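Local coordinates for protein coatomer subunit delta (Saccharomyces cerevisiae, PDB 5FJZ) that is a coatomer subunit that probably serves Golgi-to-ER retrograde vesicle transport, and whose mu-homology domain binds a tryptophan-motif peptide of Dsl1, at residues Phe162-Val167 / Thr208-Tyr213; Ile156-Val161 / Val182-Glu187. One frame throughout, in Å; residues are numbered along the deposited sequence.

Interaction 1 (Phe162-Val167 / Thr208-Tyr213)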
ATOM      1  N   PHE A 162     -20.282 -15.290   0.132  1.00 21.31           N
ATOM      2  CA  PHE A 162     -21.065 -14.888   1.302  1.00 20.48           C
ATOM      3  C   PHE A 162     -22.471 -15.493   1.148  1.00 22.85           C
ATOM      4  O   PHE A 162     -23.337 -14.842   0.543  1.00 24.87           O
ATOM      5  CB  PHE A 162     -21.244 -13.334   1.323  1.00 21.53           C
ATOM      6  CG  PHE A 162     -19.959 -12.576   1.543  1.00 19.40           C
ATOM      7  CD1 PHE A 162     -19.085 -12.405   0.496  1.00 23.60           C
ATOM      8  CD2 PHE A 162     -19.589 -12.184   2.781  1.00 20.52           C
ATOM      9  CE1 PHE A 162     -17.858 -11.791   0.690  1.00 23.73           C
ATOM     10  CE2 PHE A 162     -18.358 -11.604   3.006  1.00 22.52           C
ATOM     11  CZ  PHE A 162     -17.498 -11.390   1.954  1.00 24.10           C
ATOM     12  N   PRO A 163     -22.675 -16.727   1.601  1.00 24.88           N
ATOM     13  CA  PRO A 163     -23.912 -17.381   1.159  1.00 29.90           C
ATOM     14  C   PRO A 163     -25.102 -16.939   1.991  1.00 36.79           C
ATOM     15  O   PRO A 163     -24.923 -16.615   3.157  1.00 37.48           O
ATOM     16  CB  PRO A 163     -23.621 -18.875   1.382  1.00 33.57           C
ATOM     17  CG  PRO A 163     -22.440 -18.945   2.284  1.00 30.28           C
ATOM     18  CD  PRO A 163     -21.677 -17.678   2.148  1.00 25.13           C
ATOM     19  N   GLN A 164     -26.288 -16.932   1.383  1.00 38.92           N
ATOM     20  CA  GLN A 164     -27.555 -16.717   2.119  1.00 44.45           C
ATOM     21  C   GLN A 164     -27.661 -17.807   3.206  1.00 41.27           C
ATOM     22  O   GLN A 164     -27.673 -17.498   4.406  1.00 46.03           O
ATOM     23  CB  GLN A 164     -28.753 -16.692   1.131  1.00 43.14           C
ATOM     24  CG  GLN A 164     -28.764 -15.487   0.202  1.00 47.18           C
ATOM     25  CD  GLN A 164     -29.166 -14.196   0.924  1.00 50.49           C
ATOM     26  OE1 GLN A 164     -30.322 -14.022   1.356  1.00 47.05           O
ATOM     27  NE2 GLN A 164     -28.222 -13.261   1.020  1.00 51.60           N
ATOM     28  N   GLU A 165     -27.533 -19.071   2.806  1.00 31.62           N
ATOM     29  CA  GLU A 165     -27.761 -20.218   3.736  1.00 31.77           C
ATOM     30  C   GLU A 165     -26.533 -20.492   4.598  1.00 27.87           C
ATOM     31  O   GLU A 165     -25.432 -20.317   4.120  1.00 27.13           O
ATOM     32  CB  GLU A 165     -28.090 -21.440   2.871  1.00 37.98           C
ATOM     33  CG  GLU A 165     -28.526 -22.710   3.585  1.00 42.19           C
ATOM     34  CD  GLU A 165     -29.908 -22.611   4.202  1.00 47.55           C
ATOM     35  OE1 GLU A 165     -30.685 -21.677   3.875  1.00 44.26           O
ATOM     36  OE2 GLU A 165     -30.238 -23.513   5.015  1.00 57.87           O
ATOM     37  N   PRO A 166     -26.712 -20.989   5.828  1.00 25.28           N
ATOM     38  CA  PRO A 166     -25.578 -21.467   6.637  1.00 27.82           C
ATOM     39  C   PRO A 166     -24.731 -22.558   5.988  1.00 28.83           C
ATOM     40  O   PRO A 166     -25.264 -23.457   5.343  1.00 28.11           O
ATOM     41  CB  PRO A 166     -26.199 -22.065   7.882  1.00 28.28           C
ATOM     42  CG  PRO A 166     -27.667 -21.758   7.857  1.00 29.51           C
ATOM     43  CD  PRO A 166     -27.991 -21.052   6.567  1.00 29.51           C
ATOM     44  N   VAL A 167     -23.419 -22.506   6.216  1.00 25.54           N
ATOM     45  CA  VAL A 167     -22.528 -23.616   5.845  1.00 22.53           C
ATOM     46  C   VAL A 167     -22.827 -24.843   6.690  1.00 25.09           C
ATOM     47  O   VAL A 167     -22.963 -24.729   7.874  1.00 25.01           O
ATOM     48  CB  VAL A 167     -21.078 -23.230   6.263  1.00 25.13           C
ATOM     49  CG1 VAL A 167     -20.155 -24.417   6.112  1.00 29.80           C
ATOM     50  CG2 VAL A 167     -20.579 -22.045   5.497  1.00 26.35           C
ATOM     51  N   THR A 208     -20.604 -28.120   2.841  1.00 17.58           N
ATOM     52  CA  THR A 208     -21.402 -27.674   1.790  1.00 18.74           C
ATOM     53  C   THR A 208     -21.676 -26.176   1.929  1.00 17.77           C
ATOM     54  O   THR A 208     -22.007 -25.733   2.990  1.00 19.33           O
ATOM     55  CB  THR A 208     -22.757 -28.435   1.820  1.00 23.59           C
ATOM     56  OG1 THR A 208     -22.501 -29.855   1.727  1.00 26.88           O
ATOM     57  CG2 THR A 208     -23.582 -28.045   0.621  1.00 23.46           C
ATOM     58  N   ILE A 209     -21.496 -25.476   0.860  1.00 18.31           N
ATOM     59  CA  ILE A 209     -21.599 -24.027   0.837  1.00 22.01           C
ATOM     60  C   ILE A 209     -22.259 -23.610  -0.440  1.00 21.60           C
ATOM     61  O   ILE A 209     -22.019 -24.176  -1.505  1.00 20.42           O
ATOM     62  CB  ILE A 209     -20.188 -23.362   1.016  1.00 20.53           C
ATOM     63  CG1 ILE A 209     -20.320 -21.849   1.241  1.00 19.53           C
ATOM     64  CG2 ILE A 209     -19.285 -23.642  -0.174  1.00 21.73           C
ATOM     65  CD1 ILE A 209     -18.993 -21.212   1.760  1.00 21.06           C
ATOM     66  N   GLU A 210     -23.105 -22.570  -0.366  1.00 30.03           N
ATOM     67  CA  GLU A 210     -23.733 -21.966  -1.568  1.00 29.66           C
ATOM     68  C   GLU A 210     -22.771 -21.095  -2.359  1.00 30.85           C
ATOM     69  O   GLU A 210     -22.085 -20.297  -1.768  1.00 35.82           O
ATOM     70  CB  GLU A 210     -24.897 -21.053  -1.186  1.00 35.59           C
ATOM     71  CG  GLU A 210     -26.169 -21.760  -0.776  1.00 41.52           C
ATOM     72  CD  GLU A 210     -27.323 -20.783  -0.596  1.00 53.28           C
ATOM     73  OE1 GLU A 210     -27.076 -19.542  -0.540  1.00 60.42           O
ATOM     74  OE2 GLU A 210     -28.477 -21.262  -0.516  1.00 60.78           O
ATOM     75  N   ALA A 211     -22.763 -21.240  -3.683  1.00 28.11           N
ATOM     76  CA  ALA A 211     -22.062 -20.379  -4.572  1.00 30.29           C
ATOM     77  C   ALA A 211     -22.747 -20.438  -5.912  1.00 35.03           C
ATOM     78  O   ALA A 211     -23.370 -21.447  -6.242  1.00 37.25           O
ATOM     79  CB  ALA A 211     -20.609 -20.864  -4.727  1.00 27.21           C
ATOM     80  N   PRO A 212     -22.575 -19.387  -6.742  1.00 40.91           N
ATOM     81  CA  PRO A 212     -23.259 -19.360  -8.029  1.00 38.84           C
ATOM     82  C   PRO A 212     -22.668 -20.250  -9.108  1.00 39.85           C
ATOM     83  O   PRO A 212     -23.396 -20.684  -9.997  1.00 41.04           O
ATOM     84  CB  PRO A 212     -23.182 -17.877  -8.444  1.00 40.45           C
ATOM     85  CG  PRO A 212     -22.113 -17.254  -7.621  1.00 37.40           C
ATOM     86  CD  PRO A 212     -21.998 -18.088  -6.378  1.00 36.44           C
ATOM     87  N   TYR A 213     -21.362 -20.496  -9.062  1.00 30.15           N
ATOM     88  CA  TYR A 213     -20.690 -21.439  -9.981  1.00 27.86           C
ATOM     89  C   TYR A 213     -19.392 -21.835  -9.293  1.00 25.63           C
ATOM     90  O   TYR A 213     -18.961 -21.169  -8.374  1.00 24.33           O
ATOM     91  CB  TYR A 213     -20.453 -20.871 -11.376  1.00 30.23           C
ATOM     92  CG  TYR A 213     -19.823 -19.496 -11.341  1.00 31.56           C
ATOM     93  CD1 TYR A 213     -18.446 -19.370 -11.335  1.00 31.22           C
ATOM     94  CD2 TYR A 213     -20.608 -18.334 -11.301  1.00 31.65           C
ATOM     95  CE1 TYR A 213     -17.836 -18.144 -11.249  1.00 34.13           C
ATOM     96  CE2 TYR A 213     -20.014 -17.095 -11.237  1.00 34.67           C
ATOM     97  CZ  TYR A 213     -18.623 -17.012 -11.228  1.00 35.61           C
ATOM     98  OH  TYR A 213     -18.015 -15.828 -11.188  1.00 36.85           O
TER
HETATM   99  O   HOH W   1     -24.032 -22.178   2.356  1.00 29.49           O

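Interaction 2 (Ile156-Val161 / Val182-Glu187)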
ATOM      1  N   ILE A 156      -7.397 -21.823   9.776  1.00 20.45           N
ATOM      2  CA  ILE A 156      -8.568 -21.201   9.217  1.00 18.81           C
ATOM      3  C   ILE A 156      -8.557 -21.273   7.704  1.00 19.66           C
ATOM      4  O   ILE A 156      -7.588 -20.862   7.015  1.00 20.84           O
ATOM      5  CB  ILE A 156      -8.724 -19.767   9.724  1.00 20.09           C
ATOM      6  CG1 ILE A 156      -8.907 -19.842  11.250  1.00 21.05           C
ATOM      7  CG2 ILE A 156      -9.974 -19.153   9.125  1.00 19.52           C
ATOM      8  CD1 ILE A 156      -8.989 -18.500  11.928  1.00 27.39           C
ATOM      9  N   PHE A 157      -9.618 -21.858   7.167  1.00 18.50           N
ATOM     10  CA  PHE A 157      -9.854 -21.860   5.710  1.00 15.42           C
ATOM     11  C   PHE A 157     -10.921 -20.855   5.303  1.00 14.89           C
ATOM     12  O   PHE A 157     -12.004 -20.803   5.941  1.00 16.26           O
ATOM     13  CB  PHE A 157     -10.288 -23.287   5.276  1.00 15.53           C
ATOM     14  CG  PHE A 157      -9.297 -24.344   5.649  1.00 16.85           C
ATOM     15  CD1 PHE A 157      -9.335 -24.903   6.949  1.00 17.18           C
ATOM     16  CD2 PHE A 157      -8.405 -24.814   4.744  1.00 19.48           C
ATOM     17  CE1 PHE A 157      -8.382 -25.848   7.326  1.00 18.03           C
ATOM     18  CE2 PHE A 157      -7.454 -25.750   5.086  1.00 17.57           C
ATOM     19  CZ  PHE A 157      -7.481 -26.295   6.376  1.00 17.66           C
ATOM     20  N   THR A 158     -10.627 -20.044   4.312  1.00 14.69           N
ATOM     21  CA  THR A 158     -11.550 -18.971   3.876  1.00 16.58           C
ATOM     22  C   THR A 158     -11.950 -19.218   2.428  1.00 15.80           C
ATOM     23  O   THR A 158     -11.139 -19.422   1.562  1.00 16.61           O
ATOM     24  CB  THR A 158     -10.973 -17.539   4.106  1.00 17.03           C
ATOM     25  OG1 THR A 158     -10.753 -17.471   5.505  1.00 16.52           O
ATOM     26  CG2 THR A 158     -11.977 -16.484   3.645  1.00 16.93           C
ATOM     27  N   ILE A 159     -13.251 -19.202   2.198  1.00 13.88           N
ATOM     28  CA  ILE A 159     -13.868 -19.338   0.940  1.00 15.39           C
ATOM     29  C   ILE A 159     -14.479 -17.999   0.596  1.00 17.83           C
ATOM     30  O   ILE A 159     -15.277 -17.462   1.388  1.00 16.50           O
ATOM     31  CB  ILE A 159     -15.043 -20.415   0.952  1.00 17.49           C
ATOM     32  CG1 ILE A 159     -14.591 -21.674   1.644  1.00 19.85           C
ATOM     33  CG2 ILE A 159     -15.478 -20.668  -0.480  1.00 19.14           C
ATOM     34  CD1 ILE A 159     -13.355 -22.319   1.029  1.00 24.21           C
ATOM     35  N   PRO A 160     -14.176 -17.442  -0.611  1.00 16.82           N
ATOM     36  CA  PRO A 160     -14.600 -16.049  -1.006  1.00 20.74           C
ATOM     37  C   PRO A 160     -16.055 -15.854  -1.511  1.00 20.73           C
ATOM     38  O   PRO A 160     -16.300 -15.208  -2.539  1.00 18.47           O
ATOM     39  CB  PRO A 160     -13.626 -15.690  -2.064  1.00 19.76           C
ATOM     40  CG  PRO A 160     -13.334 -17.007  -2.712  1.00 21.31           C
ATOM     41  CD  PRO A 160     -13.260 -18.001  -1.584  1.00 17.80           C
ATOM     42  N   VAL A 161     -16.991 -16.301  -0.691  1.00 22.04           N
ATOM     43  CA  VAL A 161     -18.397 -16.225  -1.008  1.00 21.64           C
ATOM     44  C   VAL A 161     -19.083 -15.829   0.265  1.00 19.82           C
ATOM     45  O   VAL A 161     -18.522 -15.959   1.359  1.00 16.11           O
ATOM     46  CB  VAL A 161     -18.945 -17.545  -1.608  1.00 20.27           C
ATOM     47  CG1 VAL A 161     -18.329 -17.823  -2.932  1.00 22.70           C
ATOM     48  CG2 VAL A 161     -18.757 -18.692  -0.689  1.00 19.19           C
ATOM     49  N   VAL A 182     -16.139 -19.302  11.744  1.00 15.40           N
ATOM     50  CA  VAL A 182     -15.595 -18.274  12.618  1.00 16.27           C
ATOM     51  C   VAL A 182     -15.527 -16.951  11.883  1.00 16.82           C
ATOM     52  O   VAL A 182     -15.486 -16.894  10.657  1.00 14.44           O
ATOM     53  CB  VAL A 182     -14.160 -18.603  13.164  1.00 17.01           C
ATOM     54  CG1 VAL A 182     -14.207 -19.793  14.121  1.00 18.99           C
ATOM     55  CG2 VAL A 182     -13.225 -18.778  12.058  1.00 16.61           C
ATOM     56  N   ASN A 183     -15.543 -15.867  12.668  1.00 20.94           N
ATOM     57  CA  ASN A 183     -15.346 -14.606  12.088  1.00 19.87           C
ATOM     58  C   ASN A 183     -13.805 -14.430  11.961  1.00 22.48           C
ATOM     59  O   ASN A 183     -13.107 -14.569  12.909  1.00 26.39           O
ATOM     60  CB  ASN A 183     -15.931 -13.514  12.952  1.00 19.15           C
ATOM     61  CG  ASN A 183     -15.604 -12.132  12.414  1.00 22.27           C
ATOM     62  OD1 ASN A 183     -14.862 -11.379  13.063  1.00 19.35           O
ATOM     63  ND2 ASN A 183     -16.292 -11.720  11.353  1.00 19.05           N
ATOM     64  N   MET A 184     -13.363 -14.015  10.810  1.00 25.56           N
ATOM     65  CA  MET A 184     -11.975 -13.836  10.536  1.00 28.71           C
ATOM     66  C   MET A 184     -11.946 -12.731   9.499  1.00 29.45           C
ATOM     67  O   MET A 184     -12.076 -12.950   8.297  1.00 29.59           O
ATOM     68  CB  MET A 184     -11.442 -15.169  10.055  1.00 32.82           C
ATOM     69  CG  MET A 184     -10.437 -15.147   8.949  1.00 45.81           C
ATOM     70  SD  MET A 184      -8.884 -14.691   9.677  1.00 48.05           S
ATOM     71  CE  MET A 184      -7.846 -15.519   8.509  1.00 50.00           C
ATOM     72  N   ASP A 185     -11.725 -11.502   9.926  1.00 28.39           N
ATOM     73  CA  ASP A 185     -11.835 -10.493   8.879  1.00 32.62           C
ATOM     74  C   ASP A 185     -10.530 -10.070   8.138  1.00 31.48           C
ATOM     75  O   ASP A 185     -10.601  -9.228   7.269  1.00 25.91           O
ATOM     76  CB  ASP A 185     -12.736  -9.345   9.301  1.00 37.27           C
ATOM     77  CG  ASP A 185     -12.286  -8.731  10.530  1.00 35.84           C
ATOM     78  OD1 ASP A 185     -11.076  -8.814  10.739  1.00 33.45           O
ATOM     79  OD2 ASP A 185     -13.117  -8.122  11.222  1.00 42.78           O
ATOM     80  N   GLN A 186      -9.413 -10.735   8.427  1.00 29.19           N
ATOM     81  CA  GLN A 186      -8.152 -10.628   7.648  1.00 31.18           C
ATOM     82  C   GLN A 186      -8.299 -11.229   6.227  1.00 30.99           C
ATOM     83  O   GLN A 186      -7.449 -11.023   5.397  1.00 31.22           O
ATOM     84  CB  GLN A 186      -7.006 -11.402   8.341  1.00 39.22           C
ATOM     85  CG  GLN A 186      -6.440 -10.730   9.576  1.00 43.26           C
ATOM     86  CD  GLN A 186      -7.437 -10.740  10.729  1.00 49.87           C
ATOM     87  OE1 GLN A 186      -7.777 -11.806  11.260  1.00 47.12           O
ATOM     88  NE2 GLN A 186      -7.918  -9.557  11.124  1.00 55.37           N
ATOM     89  N   GLU A 187      -9.317 -12.054   5.979  1.00 28.33           N
ATOM     90  CA  GLU A 187      -9.568 -12.582   4.649  1.00 29.60           C
ATOM     91  C   GLU A 187     -11.022 -12.366   4.321  1.00 27.55           C
ATOM     92  O   GLU A 187     -11.895 -12.429   5.189  1.00 29.11           O
ATOM     93  CB  GLU A 187      -9.225 -14.090   4.528  1.00 31.91           C
ATOM     94  CG  GLU A 187      -7.758 -14.451   4.767  1.00 33.71           C
ATOM     95  CD  GLU A 187      -6.759 -13.786   3.798  1.00 39.43           C
ATOM     96  OE1 GLU A 187      -7.168 -13.319   2.689  1.00 37.66           O
ATOM     97  OE2 GLU A 187      -5.538 -13.727   4.177  1.00 33.67           O
TER

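Interaction 1 (Phe162-Val167 / Thr208-Tyr213)
A bridging water is gripped from both segments by Glu-165 and Glu-210: it donates to Glu-165 O at 2.9 Å and accepts from Glu-210 N, also at 2.9 Å. The second polar link is weaker. Glu-210 OE1 receives Glu-165 N at 3.4 Å, a long but nearly straight bond (169° at the hydrogen), while Gln-164 N lies 3.3 Å from the same OE1. In Glu-210 chi2 is near anti (-172°), which sends CD away from the backbone and brings the carboxylate to these amides. Its other oxygen, OE2, rests 3.4 Å from Glu-165 CB. The side chain of Glu-165 leads away at its end, yet the two carboxylates remain near each other without touching, so some mutual repulsion may persist.

Strand 202-210 belongs to a four-stranded antiparallel sheet of the mu-homology domain, and here its residues 208-210 are met by the loop that leads into the sheet's edge strand 168-169; Thr-208 pairs through its backbone with Asp-168. Apolar contacts lie beside the polar ones. Pro-163 turns its ring to the strand, with CB 3.6 Å from Glu-210 CB and CG 3.7 Å from Ile-209 CG1. Val-167 adds CG2 at 4.1 Å from Ile-209 CD1. The loop also meets other chains: Gln-164 NE2 bonds to Ala-96 O of the second subunit, and Phe-162 packs on an aromatic side chain of the bound peptide.

Interaction 2 (Ile156-Val161 / Val182-Glu187)
Ile-156 lays its CG2 methyl obliquely across the side chain of Met-184, with CG2 4.0 Å from Met-184 CG. That methyl is anti to its own backbone N, while CG1 stands beside the N (chi1 -62°) and leads to CD1, 4.2 Å from Val-182 CG2. One isoleucine thus touches two residues of 182-187 with different branches. Met-184 has a chi1 of 141°, away from the usual staggered values, and its CG also lies near Thr-158 OG1.

Two residues along the strand, Thr-158 is crossed by the start of the Glu-187 side chain: Glu-187 CB sits 3.8 Å from Thr-158 CG2 and equally far from Thr-158 OG1, so the methylene faces both branches. Thr-158 OG1 has its polar partner in Ser-191 OG. The nearest CA atoms, Thr-158 to Glu-187, are 6.7 Å apart, wider than paired strands, and the meeting is one of side chains.

Strand 190-194 lies between 155-159 and 180-182 in the sheet and bonds to both through its backbone, so those two strands are not neighbours. Ile-156 and Thr-158 point to one face, where side chains of 182-187 lie against them. Phe-157 points away, onto Leu-205, Ile-142 and Tyr-144 of the other sheet, the alternation expected of a strand in a beta-sandwich, the architecture of mu-homology domains.

From the N terminus the chain runs through 156-161 straight into 162-167, so the first halves of both contacts are consecutive. Interaction 2 closes first, when 182-187 returns to 155-159 after 20 intervening residues that include strand 168-169. Interaction 1 closes later, at 208-213, after 40 residues that contain 182-187 and strand 190-194; the two loops therefore cross. Interaction 2 lays the 182-187 loop on one face of the larger sheet at strand 155-159, whereas interaction 1 fastens the exit from strand 155-159 to strand 202-210 in the four-stranded sheet. They meet where Ile-209 CD1 packs 3.5 Å from Val-161 CG2, and both also border the second subunit.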